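PDB 2AUS: pseudouridine synthase from Pyrococcus abyssi, which probably converts specific uridines in RNA to pseudouridine, as the archaeal Cbf5 member of the TruB family of pseudouridine synthases. Local coordinates for residues Gly78-Pro90 and Leu200-Leu214. Residues are numbered along the deposited sequence; the frame is centred on the assembly and turned at random.
Sequences GGTLDPKVSGVLP and LRRTRSGPFKEDETL
Arg202 reaches from strand 195-205 to the loop from Gly78 to Val85. Its CB lies 3.8 Å from Leu81 CD2 and also borders Ser86 O. CG stays anti to the backbone N (chi1 -180°) and passes Val88 O at 3.9 Å. Beyond CD the chain bends at chi3 (-83°), which turns the edge of the guanidinium to the carbonyl of Gly79. Arg202 NE meets Leu81 CD2 at 3.4 Å, and this methyl covers one face of the flat group near its rim. Ser205 OG lies over the opposite face. At the tip, NH1 and NH2 share Gly79 O through two weak hydrogen bonds. NH2 also forms a salt bridge to a phosphate ion, probably from the crystallisation liquor.

The backbones beside it pair in parallel. Arg202 N donates to Ser86 O (2.8 Å), and Val88 N donates to Arg202 O. Arg201 NH1 reaches Ser86 OG in the guanidinium plane, at 3.2 Å. Arg201 NH2 binds Glu210 OE2 at 2.6 Å and Asp52 as a second acid. On the chain of another protein, Glu210 OE1 bonds an aromatic side chain and OE2 a basic one. A CH-pi contact puts Pro90 CB over the Phe208 ring face, 13° off its normal.

The contact joins segment 78-90, with the family's GTLDP sequence, to the sheet holding strand 195-205. The phosphate may mark a spot that accepts an anion, perhaps an RNA phosphate.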
ATOM      1  N   GLY A  78      10.883  -1.148 -19.657  1.00 47.19           N
ATOM      2  CA  GLY A  78      10.518  -1.522 -21.004  1.00 49.75           C
ATOM      3  C   GLY A  78       9.173  -2.218 -20.928  1.00 51.49           C
ATOM      4  O   GLY A  78       8.998  -3.132 -20.125  1.00 53.69           O
ATOM      5  N   GLY A  79       8.215  -1.773 -21.735  1.00 52.26           N
ATOM      6  CA  GLY A  79       6.899  -2.391 -21.736  1.00 49.91           C
ATOM      7  C   GLY A  79       6.126  -2.124 -20.460  1.00 50.30           C
ATOM      8  O   GLY A  79       6.182  -2.918 -19.516  1.00 49.72           O
ATOM      9  N   THR A  80       5.390  -1.016 -20.434  1.00 48.45           N
ATOM     10  CA  THR A  80       4.609  -0.659 -19.257  1.00 47.77           C
ATOM     11  C   THR A  80       3.617  -1.740 -18.850  1.00 45.95           C
ATOM     12  O   THR A  80       2.871  -2.265 -19.675  1.00 44.13           O
ATOM     13  CB  THR A  80       3.801   0.647 -19.474  1.00 49.19           C
ATOM     14  OG1 THR A  80       4.693   1.730 -19.767  1.00 50.97           O
ATOM     15  CG2 THR A  80       3.004   0.997 -18.211  1.00 48.97           C
ATOM     16  N   LEU A  81       3.633  -2.082 -17.569  1.00 44.07           N
ATOM     17  CA  LEU A  81       2.698  -3.051 -17.031  1.00 43.75           C
ATOM     18  C   LEU A  81       1.751  -2.184 -16.234  1.00 45.01           C
ATOM     19  O   LEU A  81       2.193  -1.263 -15.543  1.00 42.55           O
ATOM     20  CB  LEU A  81       3.389  -4.042 -16.090  1.00 42.41           C
ATOM     21  CG  LEU A  81       4.173  -5.181 -16.723  1.00 40.18           C
ATOM     22  CD1 LEU A  81       4.732  -6.076 -15.626  1.00 39.96           C
ATOM     23  CD2 LEU A  81       3.257  -5.973 -17.647  1.00 40.55           C
ATOM     24  N   ASP A  82       0.456  -2.460 -16.334  1.00 46.29           N
ATOM     25  CA  ASP A  82      -0.525  -1.670 -15.603  1.00 47.84           C
ATOM     26  C   ASP A  82      -0.406  -1.876 -14.097  1.00 46.87           C
ATOM     27  O   ASP A  82       0.156  -2.869 -13.635  1.00 46.18           O
ATOM     28  CB  ASP A  82      -1.937  -1.992 -16.097  1.00 50.50           C
ATOM     29  CG  ASP A  82      -2.169  -1.509 -17.514  1.00 55.76           C
ATOM     30  OD1 ASP A  82      -1.720  -0.385 -17.833  1.00 57.82           O
ATOM     31  OD2 ASP A  82      -2.796  -2.246 -18.307  1.00 59.91           O
ATOM     32  N   PRO A  83      -0.935  -0.927 -13.310  1.00 47.00           N
ATOM     33  CA  PRO A  83      -0.887  -0.984 -11.847  1.00 46.88           C
ATOM     34  C   PRO A  83      -1.210  -2.336 -11.226  1.00 46.86           C
ATOM     35  O   PRO A  83      -0.456  -2.834 -10.390  1.00 47.79           O
ATOM     36  CB  PRO A  83      -1.879   0.099 -11.430  1.00 47.16           C
ATOM     37  CG  PRO A  83      -1.725   1.115 -12.531  1.00 47.36           C
ATOM     38  CD  PRO A  83      -1.712   0.243 -13.763  1.00 46.31           C
ATOM     39  N   LYS A  84      -2.330  -2.923 -11.628  1.00 46.35           N
ATOM     40  CA  LYS A  84      -2.765  -4.206 -11.088  1.00 46.38           C
ATOM     41  C   LYS A  84      -1.986  -5.409 -11.600  1.00 44.56           C
ATOM     42  O   LYS A  84      -2.073  -6.488 -11.019  1.00 43.41           O
ATOM     43  CB  LYS A  84      -4.249  -4.430 -11.394  1.00 49.76           C
ATOM     44  CG  LYS A  84      -5.181  -3.342 -10.888  1.00 54.18           C
ATOM     45  CD  LYS A  84      -6.620  -3.613 -11.317  1.00 57.67           C
ATOM     46  CE  LYS A  84      -7.547  -2.457 -10.933  1.00 59.37           C
ATOM     47  NZ  LYS A  84      -8.980  -2.744 -11.247  1.00 59.68           N
ATOM     48  N   VAL A  85      -1.229  -5.233 -12.679  1.00 43.64           N
ATOM     49  CA  VAL A  85      -0.471  -6.335 -13.266  1.00 42.45           C
ATOM     50  C   VAL A  85       0.897  -6.570 -12.624  1.00 40.66           C
ATOM     51  O   VAL A  85       1.608  -5.631 -12.279  1.00 41.31           O
ATOM     52  CB  VAL A  85      -0.273  -6.107 -14.779  1.00 44.12           C
ATOM     53  CG1 VAL A  85       0.411  -7.327 -15.415  1.00 42.53           C
ATOM     54  CG2 VAL A  85      -1.621  -5.832 -15.436  1.00 42.57           C
ATOM     55  N   SER A  86       1.262  -7.836 -12.464  1.00 40.64           N
ATOM     56  CA  SER A  86       2.554  -8.172 -11.877  1.00 40.96           C
ATOM     57  C   SER A  86       3.405  -8.912 -12.909  1.00 40.33           C
ATOM     58  O   SER A  86       2.952  -9.181 -14.023  1.00 39.60           O
ATOM     59  CB  SER A  86       2.361  -9.056 -10.641  1.00 39.43           C
ATOM     60  OG  SER A  86       1.950 -10.355 -11.011  1.00 39.39           O
ATOM     61  N   GLY A  87       4.640  -9.239 -12.537  1.00 39.01           N
ATOM     62  CA  GLY A  87       5.500  -9.973 -13.445  1.00 37.69           C
ATOM     63  C   GLY A  87       6.693  -9.247 -14.048  1.00 36.46           C
ATOM     64  O   GLY A  87       7.058  -8.137 -13.654  1.00 34.26           O
ATOM     65  N   VAL A  88       7.277  -9.902 -15.044  1.00 37.34           N
ATOM     66  CA  VAL A  88       8.454  -9.423 -15.749  1.00 36.85           C
ATOM     67  C   VAL A  88       8.416  -7.965 -16.167  1.00 36.26           C
ATOM     68  O   VAL A  88       7.657  -7.563 -17.052  1.00 36.96           O
ATOM     69  CB  VAL A  88       8.725 -10.304 -16.977  1.00 36.46           C
ATOM     70  CG1 VAL A  88       9.964  -9.817 -17.722  1.00 35.16           C
ATOM     71  CG2 VAL A  88       8.912 -11.748 -16.527  1.00 36.68           C
ATOM     72  N   LEU A  89       9.247  -7.169 -15.511  1.00 37.14           N
ATOM     73  CA  LEU A  89       9.349  -5.750 -15.815  1.00 36.70           C
ATOM     74  C   LEU A  89      10.823  -5.397 -15.975  1.00 36.82           C
ATOM     75  O   LEU A  89      11.523  -5.137 -14.990  1.00 33.98           O
ATOM     76  CB  LEU A  89       8.741  -4.899 -14.691  1.00 36.57           C
ATOM     77  CG  LEU A  89       8.798  -3.403 -14.995  1.00 36.52           C
ATOM     78  CD1 LEU A  89       7.823  -3.081 -16.123  1.00 38.61           C
ATOM     79  CD2 LEU A  89       8.459  -2.606 -13.755  1.00 36.68           C
ATOM     80  N   PRO A  90      11.323  -5.401 -17.219  1.00 36.50           N
ATOM     81  CA  PRO A  90      12.734  -5.065 -17.427  1.00 36.64           C
ATOM     82  C   PRO A  90      12.973  -3.597 -17.093  1.00 37.06           C
ATOM     83  O   PRO A  90      12.275  -2.713 -17.595  1.00 37.27           O
ATOM     84  CB  PRO A  90      12.947  -5.351 -18.911  1.00 37.00           C
ATOM     85  CG  PRO A  90      11.956  -6.428 -19.195  1.00 36.39           C
ATOM     86  CD  PRO A  90      10.727  -5.929 -18.454  1.00 34.97           C
ATOM     87  N   LEU A 200      -3.843 -10.464 -14.171  1.00 40.91           N
ATOM     88  CA  LEU A 200      -2.880 -10.580 -15.254  1.00 40.56           C
ATOM     89  C   LEU A 200      -1.451 -10.551 -14.717  1.00 39.46           C
ATOM     90  O   LEU A 200      -1.126  -9.745 -13.855  1.00 40.16           O
ATOM     91  CB  LEU A 200      -3.067  -9.416 -16.227  1.00 39.27           C
ATOM     92  CG  LEU A 200      -2.722  -9.594 -17.710  1.00 42.30           C
ATOM     93  CD1 LEU A 200      -2.011  -8.349 -18.192  1.00 40.53           C
ATOM     94  CD2 LEU A 200      -1.871 -10.834 -17.932  1.00 43.80           C
ATOM     95  N   ARG A 201      -0.602 -11.427 -15.242  1.00 39.59           N
ATOM     96  CA  ARG A 201       0.796 -11.483 -14.835  1.00 40.01           C
ATOM     97  C   ARG A 201       1.656 -11.712 -16.073  1.00 39.72           C
ATOM     98  O   ARG A 201       1.433 -12.663 -16.822  1.00 38.80           O
ATOM     99  CB  ARG A 201       1.026 -12.625 -13.840  1.00 40.28           C
ATOM    100  CG  ARG A 201       2.487 -12.792 -13.417  1.00 39.76           C
ATOM    101  CD  ARG A 201       2.662 -13.934 -12.425  1.00 40.66           C
ATOM    102  NE  ARG A 201       4.072 -14.248 -12.185  1.00 39.35           N
ATOM    103  CZ  ARG A 201       4.913 -13.466 -11.511  1.00 40.82           C
ATOM    104  NH1 ARG A 201       4.488 -12.320 -11.002  1.00 37.23           N
ATOM    105  NH2 ARG A 201       6.185 -13.828 -11.350  1.00 38.07           N
ATOM    106  N   ARG A 202       2.626 -10.834 -16.301  1.00 39.77           N
ATOM    107  CA  ARG A 202       3.504 -10.996 -17.447  1.00 39.86           C
ATOM    108  C   ARG A 202       4.589 -11.993 -17.053  1.00 39.18           C
ATOM    109  O   ARG A 202       5.258 -11.832 -16.032  1.00 39.65           O
ATOM    110  CB  ARG A 202       4.141  -9.665 -17.841  1.00 38.83           C
ATOM    111  CG  ARG A 202       5.070  -9.781 -19.045  1.00 43.60           C
ATOM    112  CD  ARG A 202       5.963  -8.561 -19.171  1.00 45.65           C
ATOM    113  NE  ARG A 202       5.291  -7.475 -19.858  1.00 46.80           N
ATOM    114  CZ  ARG A 202       5.729  -6.227 -19.914  1.00 43.52           C
ATOM    115  NH1 ARG A 202       6.856  -5.873 -19.311  1.00 42.65           N
ATOM    116  NH2 ARG A 202       5.035  -5.336 -20.600  1.00 48.99           N
ATOM    117  N   THR A 203       4.752 -13.028 -17.864  1.00 39.40           N
ATOM    118  CA  THR A 203       5.735 -14.058 -17.582  1.00 40.73           C
ATOM    119  C   THR A 203       6.914 -13.985 -18.523  1.00 41.26           C
ATOM    120  O   THR A 203       7.879 -14.723 -18.361  1.00 42.86           O
ATOM    121  CB  THR A 203       5.112 -15.458 -17.690  1.00 40.72           C
ATOM    122  OG1 THR A 203       4.572 -15.641 -19.006  1.00 39.73           O
ATOM    123  CG2 THR A 203       4.011 -15.626 -16.650  1.00 41.39           C
ATOM    124  N   ARG A 204       6.841 -13.092 -19.503  1.00 42.11           N
ATOM    125  CA  ARG A 204       7.924 -12.961 -20.458  1.00 42.63           C
ATOM    126  C   ARG A 204       7.842 -11.704 -21.308  1.00 42.29           C
ATOM    127  O   ARG A 204       6.770 -11.297 -21.747  1.00 39.84           O
ATOM    128  CB  ARG A 204       7.945 -14.195 -21.365  1.00 46.68           C
ATOM    129  CG  ARG A 204       9.035 -14.213 -22.415  1.00 53.38           C
ATOM    130  CD  ARG A 204       9.169 -15.612 -22.996  1.00 58.36           C
ATOM    131  NE  ARG A 204      10.198 -15.690 -24.028  1.00 64.06           N
ATOM    132  CZ  ARG A 204      11.474 -15.359 -23.846  1.00 67.41           C
ATOM    133  NH1 ARG A 204      11.891 -14.920 -22.663  1.00 68.29           N
ATOM    134  NH2 ARG A 204      12.337 -15.466 -24.848  1.00 67.73           N
ATOM    135  N   SER A 205       8.993 -11.079 -21.516  1.00 42.36           N
ATOM    136  CA  SER A 205       9.088  -9.895 -22.357  1.00 43.34           C
ATOM    137  C   SER A 205      10.407 -10.003 -23.092  1.00 41.92           C
ATOM    138  O   SER A 205      11.475  -9.767 -22.515  1.00 42.60           O
ATOM    139  CB  SER A 205       9.069  -8.611 -21.539  1.00 43.77           C
ATOM    140  OG  SER A 205       9.244  -7.509 -22.414  1.00 48.24           O
ATOM    141  N   GLY A 206      10.332 -10.375 -24.363  1.00 42.68           N
ATOM    142  CA  GLY A 206      11.541 -10.529 -25.146  1.00 42.45           C
ATOM    143  C   GLY A 206      12.421 -11.563 -24.473  1.00 43.04           C
ATOM    144  O   GLY A 206      11.963 -12.665 -24.168  1.00 43.08           O
ATOM    145  N   PRO A 207      13.687 -11.234 -24.199  1.00 42.25           N
ATOM    146  CA  PRO A 207      14.575 -12.205 -23.552  1.00 41.85           C
ATOM    147  C   PRO A 207      14.411 -12.337 -22.034  1.00 42.03           C
ATOM    148  O   PRO A 207      15.066 -13.174 -21.403  1.00 42.23           O
ATOM    149  CB  PRO A 207      15.960 -11.712 -23.952  1.00 41.90           C
ATOM    150  CG  PRO A 207      15.776 -10.215 -23.978  1.00 43.48           C
ATOM    151  CD  PRO A 207      14.426 -10.037 -24.640  1.00 41.38           C
ATOM    152  N   PHE A 208      13.545 -11.519 -21.440  1.00 39.89           N
ATOM    153  CA  PHE A 208      13.336 -11.594 -19.998  1.00 39.72           C
ATOM    154  C   PHE A 208      12.186 -12.519 -19.629  1.00 40.38           C
ATOM    155  O   PHE A 208      11.059 -12.353 -20.090  1.00 41.29           O
ATOM    156  CB  PHE A 208      13.102 -10.196 -19.419  1.00 36.84           C
ATOM    157  CG  PHE A 208      14.243  -9.257 -19.664  1.00 37.73           C
ATOM    158  CD1 PHE A 208      14.321  -8.525 -20.845  1.00 35.82           C
ATOM    159  CD2 PHE A 208      15.275  -9.149 -18.737  1.00 36.49           C
ATOM    160  CE1 PHE A 208      15.415  -7.700 -21.100  1.00 39.18           C
ATOM    161  CE2 PHE A 208      16.373  -8.330 -18.979  1.00 39.84           C
ATOM    162  CZ  PHE A 208      16.446  -7.600 -20.166  1.00 38.62           C
ATOM    163  N   LYS A 209      12.481 -13.500 -18.786  1.00 41.47           N
ATOM    164  CA  LYS A 209      11.477 -14.459 -18.368  1.00 43.19           C
ATOM    165  C   LYS A 209      11.672 -14.863 -16.913  1.00 43.68           C
ATOM    166  O   LYS A 209      12.645 -14.460 -16.265  1.00 42.71           O
ATOM    167  CB  LYS A 209      11.543 -15.697 -19.260  1.00 44.45           C
ATOM    168  CG  LYS A 209      12.865 -16.428 -19.185  1.00 48.47           C
ATOM    169  CD  LYS A 209      12.857 -17.712 -20.009  1.00 52.91           C
ATOM    170  CE  LYS A 209      12.726 -17.429 -21.498  1.00 55.04           C
ATOM    171  NZ  LYS A 209      12.863 -18.671 -22.325  1.00 60.44           N
ATOM    172  N   GLU A 210      10.736 -15.657 -16.405  1.00 44.98           N
ATOM    173  CA  GLU A 210      10.790 -16.134 -15.029  1.00 46.30           C
ATOM    174  C   GLU A 210      11.836 -17.222 -14.872  1.00 46.30           C
ATOM    175  O   GLU A 210      11.541 -18.414 -14.983  1.00 47.20           O
ATOM    176  CB  GLU A 210       9.426 -16.677 -14.600  1.00 46.96           C
ATOM    177  CG  GLU A 210       8.370 -15.611 -14.408  1.00 48.82           C
ATOM    178  CD  GLU A 210       7.094 -16.181 -13.831  1.00 48.90           C
ATOM    179  OE1 GLU A 210       6.357 -16.870 -14.567  1.00 52.37           O
ATOM    180  OE2 GLU A 210       6.831 -15.950 -12.637  1.00 51.71           O
ATOM    181  N   ASP A 211      13.066 -16.802 -14.622  1.00 46.53           N
ATOM    182  CA  ASP A 211      14.168 -17.725 -14.427  1.00 47.27           C
ATOM    183  C   ASP A 211      14.980 -17.217 -13.243  1.00 48.49           C
ATOM    184  O   ASP A 211      14.508 -16.355 -12.498  1.00 46.68           O
ATOM    185  CB  ASP A 211      15.017 -17.809 -15.695  1.00 46.75           C
ATOM    186  CG  ASP A 211      15.579 -16.462 -16.119  1.00 47.54           C
ATOM    187  OD1 ASP A 211      16.051 -16.371 -17.272  1.00 47.05           O
ATOM    188  OD2 ASP A 211      15.558 -15.506 -15.312  1.00 45.51           O
ATOM    189  N   GLU A 212      16.194 -17.725 -13.065  1.00 50.24           N
ATOM    190  CA  GLU A 212      16.987 -17.298 -11.921  1.00 51.74           C
ATOM    191  C   GLU A 212      17.259 -15.800 -11.870  1.00 50.61           C
ATOM    192  O   GLU A 212      17.548 -15.267 -10.801  1.00 50.57           O
ATOM    193  CB  GLU A 212      18.316 -18.068 -11.855  1.00 55.35           C
ATOM    194  CG  GLU A 212      19.354 -17.701 -12.906  1.00 59.91           C
ATOM    195  CD  GLU A 212      18.924 -18.060 -14.316  1.00 65.29           C
ATOM    196  OE1 GLU A 212      18.295 -19.128 -14.495  1.00 66.99           O
ATOM    197  OE2 GLU A 212      19.230 -17.280 -15.248  1.00 66.30           O
ATOM    198  N   THR A 213      17.152 -15.110 -13.003  1.00 49.46           N
ATOM    199  CA  THR A 213      17.426 -13.672 -13.017  1.00 47.42           C
ATOM    200  C   THR A 213      16.265 -12.790 -12.574  1.00 45.61           C
ATOM    201  O   THR A 213      16.441 -11.584 -12.394  1.00 44.20           O
ATOM    202  CB  THR A 213      17.883 -13.188 -14.404  1.00 48.16           C
ATOM    203  OG1 THR A 213      16.779 -13.222 -15.315  1.00 48.40           O
ATOM    204  CG2 THR A 213      19.008 -14.075 -14.930  1.00 47.44           C
ATOM    205  N   LEU A 214      15.084 -13.376 -12.401  1.00 44.00           N
ATOM    206  CA  LEU A 214      13.929 -12.594 -11.970  1.00 42.21           C
ATOM    207  C   LEU A 214      14.102 -12.255 -10.500  1.00 41.96           C
ATOM    208  O   LEU A 214      14.212 -13.150  -9.666  1.00 42.26           O
ATOM    209  CB  LEU A 214      12.633 -13.386 -12.156  1.00 42.85           C
ATOM    210  CG  LEU A 214      11.357 -12.617 -11.788  1.00 43.75           C
ATOM    211  CD1 LEU A 214      11.121 -11.503 -12.805  1.00 40.87           C
ATOM    212  CD2 LEU A 214      10.161 -13.567 -11.753  1.00 43.30           C
TER
HETATM  213  O   HOH W   1      -3.911  -8.352 -12.289  1.00 45.50           O
HETATM  214  O   HOH W   2      -0.746 -10.535 -11.243  1.00 40.52           O